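Local coordinates for aerobactin synthase IucA (Klebsiella pneumoniae subsp. pneumoniae, PDB 5JM8), which probably uses ATP and magnesium to activate a carboxylate, as NIS synthetases do, in assembling the siderophore aerobactin, at residues T263-L268 / V283-S288; T361-S366 / I444-Q449. All blocks are in the same frame, centred on the assembly; numbering follows the deposited sequence.

Interaction 1. Residues T263-L268 / V283-S288; sequences TSSRSL and VRLTNS. With ATP (adenosine-5'-triphosphate), chain I.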
# COMPACT_ATOMS: atom_id res chain seq x y z
N THR A 263 1.49 -22.31 -11.91
CA THR A 263 1.60 -23.76 -11.73
C THR A 263 1.72 -24.52 -13.06
O THR A 263 2.36 -25.57 -13.12
CB THR A 263 0.39 -24.32 -10.96
OG1 THR A 263 -0.81 -23.68 -11.40
CG2 THR A 263 0.56 -24.10 -9.46
N SER A 264 1.11 -23.98 -14.11
CA SER A 264 1.07 -24.65 -15.41
C SER A 264 2.20 -24.19 -16.33
O SER A 264 2.30 -24.63 -17.47
CB SER A 264 -0.27 -24.40 -16.09
OG SER A 264 -0.55 -23.01 -16.16
N SER A 265 3.04 -23.29 -15.82
CA SER A 265 4.21 -22.78 -16.54
C SER A 265 3.86 -21.95 -17.78
O SER A 265 4.35 -20.84 -17.94
CB SER A 265 5.15 -23.92 -16.94
OG SER A 265 5.62 -24.62 -15.80
N ARG A 266 3.02 -22.50 -18.66
CA ARG A 266 2.70 -21.80 -19.91
C ARG A 266 1.75 -20.64 -19.68
O ARG A 266 1.59 -19.79 -20.56
CB ARG A 266 2.10 -22.77 -20.93
CG ARG A 266 0.80 -23.45 -20.53
CD ARG A 266 0.18 -24.11 -21.75
NE ARG A 266 -0.88 -25.06 -21.44
CZ ARG A 266 -1.53 -25.77 -22.35
NH1 ARG A 266 -2.48 -26.62 -21.99
NH2 ARG A 266 -1.23 -25.64 -23.64
N SER A 267 1.11 -20.62 -18.51
CA SER A 267 0.23 -19.51 -18.15
C SER A 267 0.97 -18.54 -17.25
O SER A 267 1.50 -18.92 -16.21
CB SER A 267 -1.03 -20.03 -17.47
OG SER A 267 -1.80 -20.81 -18.36
N LEU A 268 1.01 -17.28 -17.68
CA LEU A 268 1.72 -16.23 -16.96
C LEU A 268 0.77 -15.28 -16.24
O LEU A 268 -0.37 -15.09 -16.67
CB LEU A 268 2.61 -15.44 -17.92
CG LEU A 268 3.94 -16.07 -18.34
CD1 LEU A 268 3.78 -17.48 -18.86
CD2 LEU A 268 4.63 -15.19 -19.38
N VAL A 283 6.82 -27.54 -24.72
CA VAL A 283 7.51 -28.19 -23.61
C VAL A 283 6.66 -29.33 -23.06
O VAL A 283 5.43 -29.22 -23.01
CB VAL A 283 7.82 -27.17 -22.48
CG1 VAL A 283 8.57 -27.85 -21.34
CG2 VAL A 283 8.63 -26.01 -23.02
N ARG A 284 7.31 -30.41 -22.65
CA ARG A 284 6.61 -31.57 -22.12
C ARG A 284 6.47 -31.49 -20.60
O ARG A 284 7.47 -31.53 -19.88
CB ARG A 284 7.34 -32.86 -22.50
N LEU A 285 5.23 -31.38 -20.14
CA LEU A 285 4.91 -31.40 -18.71
C LEU A 285 3.82 -32.45 -18.46
O LEU A 285 2.74 -32.37 -19.06
CB LEU A 285 4.45 -30.02 -18.23
CG LEU A 285 5.39 -28.84 -18.51
CD1 LEU A 285 4.69 -27.53 -18.17
CD2 LEU A 285 6.69 -28.96 -17.73
N THR A 286 4.10 -33.40 -17.58
CA THR A 286 3.24 -34.57 -17.32
C THR A 286 2.49 -35.08 -18.55
O THR A 286 1.32 -34.75 -18.77
CB THR A 286 2.19 -34.27 -16.22
OG1 THR A 286 1.48 -33.07 -16.53
CG2 THR A 286 2.85 -34.15 -14.86
N ASN A 287 3.18 -35.90 -19.34
CA ASN A 287 2.64 -36.55 -20.54
C ASN A 287 1.69 -35.68 -21.38
O ASN A 287 0.60 -36.12 -21.76
CB ASN A 287 1.95 -37.88 -20.17
CG ASN A 287 0.99 -37.75 -18.99
OD1 ASN A 287 1.39 -37.87 -17.83
ND2 ASN A 287 -0.29 -37.54 -19.29
N SER A 288 2.12 -34.46 -21.67
CA SER A 288 1.46 -33.63 -22.67
C SER A 288 2.35 -32.48 -23.11
O SER A 288 2.79 -31.67 -22.29
CB SER A 288 0.13 -33.08 -22.15
OG SER A 288 -0.47 -32.23 -23.11
PG ATP I . -3.80 -23.49 -17.23
O1G ATP I . -2.85 -22.32 -17.24
O2G ATP I . -4.51 -23.68 -15.91
O3G ATP I . -4.74 -23.53 -18.41
PB ATP I . -3.04 -26.09 -18.29
O1B ATP I . -1.66 -26.55 -18.71
O2B ATP I . -4.09 -25.82 -19.34
O3B ATP I . -2.85 -24.80 -17.33
PA ATP I . -3.67 -28.74 -17.41
O1A ATP I . -3.68 -29.04 -18.89
O2A ATP I . -4.78 -29.26 -16.53
O3A ATP I . -3.62 -27.14 -17.22
O5' ATP I . -2.28 -29.21 -16.75
C5' ATP I . -2.09 -28.98 -15.36
C4' ATP I . -0.63 -28.74 -15.02
O4' ATP I . -0.52 -28.58 -13.61
C3' ATP I . 0.27 -29.90 -15.42
O3' ATP I . 1.40 -29.41 -16.15
C2' ATP I . 0.71 -30.55 -14.11
O2' ATP I . 2.10 -30.88 -14.12
C1' ATP I . 0.42 -29.50 -13.05
N9 ATP I . -0.14 -30.10 -11.82
C8 ATP I . 0.42 -30.00 -10.61
N7 ATP I . -0.32 -30.65 -9.68
C5 ATP I . -1.39 -31.17 -10.31
C6 ATP I . -2.56 -31.97 -9.91
N6 ATP I . -2.72 -32.33 -8.61
N1 ATP I . -3.45 -32.31 -10.87
C2 ATP I . -3.29 -31.95 -12.15
N3 ATP I . -2.24 -31.22 -12.58
C4 ATP I . -1.27 -30.81 -11.72
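The CD1 methyl of L285 rests against the side chain of S265, 3.8 Å from S265 CB and with S265 OG barely farther off. Starting at its root, the leucine offers CB to the ribose, with L285 CB 3.7 Å from ATP O3'. CG stands beside the backbone N (chi1 -54°), and from there the chain runs on extended, carrying CD1 across to the other segment. L285 CD1 also lies 3.8 Å from S264 O, so one methyl touches both the carbonyl of S264 and the side chain of S265. The contact is small, 76 Å² in all, and both segments touch the nucleotide. Their strands, 267-269 and 275-284, form a beta hairpin, and T263-R266 leads into its first strand beside the triphosphate. The hairpin supplies another ATP ligand, K278, from its second strand. Just before the hairpin the backbone folds sharply at S265, whose phi and psi of 66° and -52° fit a classic gamma turn, with R266 N donating to S264 O at a distance short enough to be doubtful in detail. After this bend R266 reaches out as an extended arm whose guanidinium has the beta phosphorus at its edge, in its plane. R266 NE donates to ATP O1B at 3.2 Å, and R266 NH1 to ATP O2B, also at 3.2 Å. Two nitrogens thus grip two oxygens of one phosphate, which should limit the rotation of the group, while NH2 makes a weak bond to R290 O. S264 OG donates to ATP O1G at 2.6 Å, although the modelled place of that oxygen is less certain. At the ribose, T286 OG1 and ATP O2' share a weak hydrogen bond of 3.3 Å, and the CG2 methyl of the threonine lies against the same hydroxyl.

Interaction 2. Residues T361-S366 / I444-Q449; sequences TNVLVS and IYRDCQ. With ATP (adenosine-5'-triphosphate), chain I.
T361 and I444 bring their CA atoms to 8.4 Å, the nearest backbone approach here, because strands 360-363 and 440-445 flank strand 431-435 of a mixed sheet, each antiparallel to it. Their side chains bridge this middle strand, touching at T361 CG2 and I444 CD1 (4.1 Å) and crossing at about a right angle. Further along, V363 CG2 lies near the plane of the R446 guanidinium, at its edge, 3.3 Å from R446 NH2; L432 of the middle strand touches both residues. The arginine turns at chi3 (68°), which brings R446 NE within 3.6 Å of ATP O2G. Its NH1 forms a salt bridge with E142, and NH2 donates to Q429 O. D447 belongs to the magnesium site with Q429 and N430. D447 OD1 accepts from Q449 N at 3.2 Å in an Asx turn, on the anti side and 34° out of the carboxylate plane, and it pairs with K278 as well. R446, its charge partly balanced by E142, may ease the charge near the gamma phosphate, whereas D447 OD2 sits 2.8 Å from ATP O2B, a meeting of anionic groups that the magnesium ion and K278 would be expected to offset.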
# COMPACT_ATOMS: atom_id res chain seq x y z
N THR A 361 -6.74 -15.57 -2.56
CA THR A 361 -7.18 -16.50 -3.58
C THR A 361 -5.99 -17.39 -3.95
O THR A 361 -5.02 -16.91 -4.52
CB THR A 361 -7.71 -15.77 -4.82
OG1 THR A 361 -8.72 -14.84 -4.42
CG2 THR A 361 -8.28 -16.75 -5.84
N ASN A 362 -6.07 -18.67 -3.58
CA ASN A 362 -4.98 -19.61 -3.82
C ASN A 362 -5.42 -20.81 -4.65
O ASN A 362 -6.53 -21.31 -4.49
CB ASN A 362 -4.40 -20.12 -2.49
CG ASN A 362 -4.01 -19.00 -1.54
OD1 ASN A 362 -4.01 -19.18 -0.33
ND2 ASN A 362 -3.65 -17.84 -2.09
N VAL A 363 -4.53 -21.28 -5.52
CA VAL A 363 -4.78 -22.53 -6.23
C VAL A 363 -4.70 -23.67 -5.21
O VAL A 363 -3.80 -23.72 -4.39
CB VAL A 363 -3.78 -22.75 -7.38
CG1 VAL A 363 -2.36 -22.90 -6.85
CG2 VAL A 363 -4.19 -23.95 -8.21
N LEU A 364 -5.68 -24.57 -5.28
CA LEU A 364 -5.85 -25.60 -4.26
C LEU A 364 -4.63 -26.52 -4.14
O LEU A 364 -4.27 -26.94 -3.04
CB LEU A 364 -7.10 -26.43 -4.57
CG LEU A 364 -7.46 -27.57 -3.62
CD1 LEU A 364 -7.73 -27.05 -2.22
CD2 LEU A 364 -8.66 -28.34 -4.15
N VAL A 365 -4.01 -26.83 -5.28
CA VAL A 365 -2.95 -27.83 -5.33
C VAL A 365 -1.73 -27.45 -4.49
O VAL A 365 -1.02 -28.32 -3.99
CB VAL A 365 -2.49 -28.07 -6.79
CG1 VAL A 365 -1.84 -26.82 -7.37
CG2 VAL A 365 -1.53 -29.24 -6.87
N SER A 366 -1.50 -26.15 -4.32
CA SER A 366 -0.37 -25.68 -3.54
C SER A 366 -0.64 -25.83 -2.05
O SER A 366 0.28 -25.97 -1.25
CB SER A 366 -0.07 -24.21 -3.88
OG SER A 366 0.23 -24.06 -5.25
N ILE A 444 -13.09 -19.56 -7.93
CA ILE A 444 -12.76 -19.08 -9.26
C ILE A 444 -12.16 -20.24 -10.07
O ILE A 444 -11.10 -20.76 -9.74
CB ILE A 444 -11.79 -17.89 -9.23
CG1 ILE A 444 -12.37 -16.75 -8.38
CG2 ILE A 444 -11.51 -17.40 -10.65
CD1 ILE A 444 -11.43 -15.58 -8.19
N TYR A 445 -12.86 -20.63 -11.13
CA TYR A 445 -12.41 -21.71 -12.00
C TYR A 445 -11.54 -21.18 -13.12
O TYR A 445 -11.80 -20.12 -13.68
CB TYR A 445 -13.60 -22.48 -12.58
CG TYR A 445 -13.18 -23.55 -13.57
CD1 TYR A 445 -12.86 -24.83 -13.14
CD2 TYR A 445 -13.10 -23.28 -14.93
CE1 TYR A 445 -12.47 -25.81 -14.03
CE2 TYR A 445 -12.71 -24.24 -15.83
CZ TYR A 445 -12.39 -25.51 -15.38
OH TYR A 445 -12.01 -26.47 -16.28
N ARG A 446 -10.51 -21.96 -13.45
CA ARG A 446 -9.54 -21.60 -14.47
C ARG A 446 -9.34 -22.75 -15.45
O ARG A 446 -9.58 -23.90 -15.09
CB ARG A 446 -8.21 -21.22 -13.80
CG ARG A 446 -7.02 -21.20 -14.73
CD ARG A 446 -5.78 -20.79 -13.98
NE ARG A 446 -5.37 -21.79 -13.00
CZ ARG A 446 -4.55 -21.53 -11.98
NH1 ARG A 446 -4.07 -20.31 -11.82
NH2 ARG A 446 -4.22 -22.49 -11.13
N ASP A 447 -8.91 -22.43 -16.67
CA ASP A 447 -8.65 -23.40 -17.73
C ASP A 447 -9.94 -23.83 -18.41
O ASP A 447 -10.57 -24.81 -18.03
CB ASP A 447 -7.90 -24.62 -17.20
CG ASP A 447 -7.28 -25.46 -18.31
OD1 ASP A 447 -7.56 -25.19 -19.50
OD2 ASP A 447 -6.51 -26.39 -18.00
N CYS A 448 -10.32 -23.08 -19.45
CA CYS A 448 -11.55 -23.34 -20.19
C CYS A 448 -11.37 -24.46 -21.20
O CYS A 448 -12.33 -24.89 -21.84
CB CYS A 448 -12.01 -22.06 -20.88
SG CYS A 448 -12.14 -20.66 -19.75
N GLN A 449 -10.14 -24.93 -21.35
CA GLN A 449 -9.85 -26.08 -22.20
C GLN A 449 -10.53 -27.33 -21.64
O GLN A 449 -10.73 -28.31 -22.36
CB GLN A 449 -8.34 -26.30 -22.31
CG GLN A 449 -7.92 -27.38 -23.30
CD GLN A 449 -6.41 -27.48 -23.44
OE1 GLN A 449 -5.67 -26.67 -22.89
NE2 GLN A 449 -5.96 -28.50 -24.16
PG ATP I . -3.80 -23.49 -17.23
O1G ATP I . -2.85 -22.32 -17.24
O2G ATP I . -4.51 -23.68 -15.91
O3G ATP I . -4.74 -23.53 -18.41
PB ATP I . -3.04 -26.09 -18.29
O1B ATP I . -1.66 -26.55 -18.71
O2B ATP I . -4.09 -25.82 -19.34
O3B ATP I . -2.85 -24.80 -17.33
PA ATP I . -3.67 -28.74 -17.41
O1A ATP I . -3.68 -29.04 -18.89
O2A ATP I . -4.78 -29.26 -16.53
O3A ATP I . -3.62 -27.14 -17.22
O5' ATP I . -2.28 -29.21 -16.75
C5' ATP I . -2.09 -28.98 -15.36
C4' ATP I . -0.63 -28.74 -15.02
O4' ATP I . -0.52 -28.58 -13.61
C3' ATP I . 0.27 -29.90 -15.42
O3' ATP I . 1.40 -29.41 -16.15
C2' ATP I . 0.71 -30.55 -14.11
O2' ATP I . 2.10 -30.88 -14.12
C1' ATP I . 0.42 -29.50 -13.05
N9 ATP I . -0.14 -30.10 -11.82
C8 ATP I . 0.42 -30.00 -10.61
N7 ATP I . -0.32 -30.65 -9.68
C5 ATP I . -1.39 -31.17 -10.31
C6 ATP I . -2.56 -31.97 -9.91
N6 ATP I . -2.72 -32.33 -8.61
N1 ATP I . -3.45 -32.31 -10.87
C2 ATP I . -3.29 -31.95 -12.15
N3 ATP I . -2.24 -31.22 -12.58
C4 ATP I . -1.27 -30.81 -11.72

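With centres 14 Å apart, interactions 1 and 2 line one ATP pocket from different sides. Both meet the triphosphate; interaction 1 adds contacts to the ribose, and interaction 2 adds one to the adenine, with V365 CG2 3.4 Å from ATP N7, and a magnesium ligand. Beside the triphosphate they touch directly: R266 NH1 lies 3.3 Å from Q449 OE1, and T263 OG1 lies 3.6 Å from R446 NH2. The T263 and R446 side chains also share neighbours, since both bond to E142 and to Q429. The pocket thereby joins 263-268, 283-288 and 361-366, from the IucA/IucC family region, to 444-449, from the FhuF-like region, around a single nucleotide.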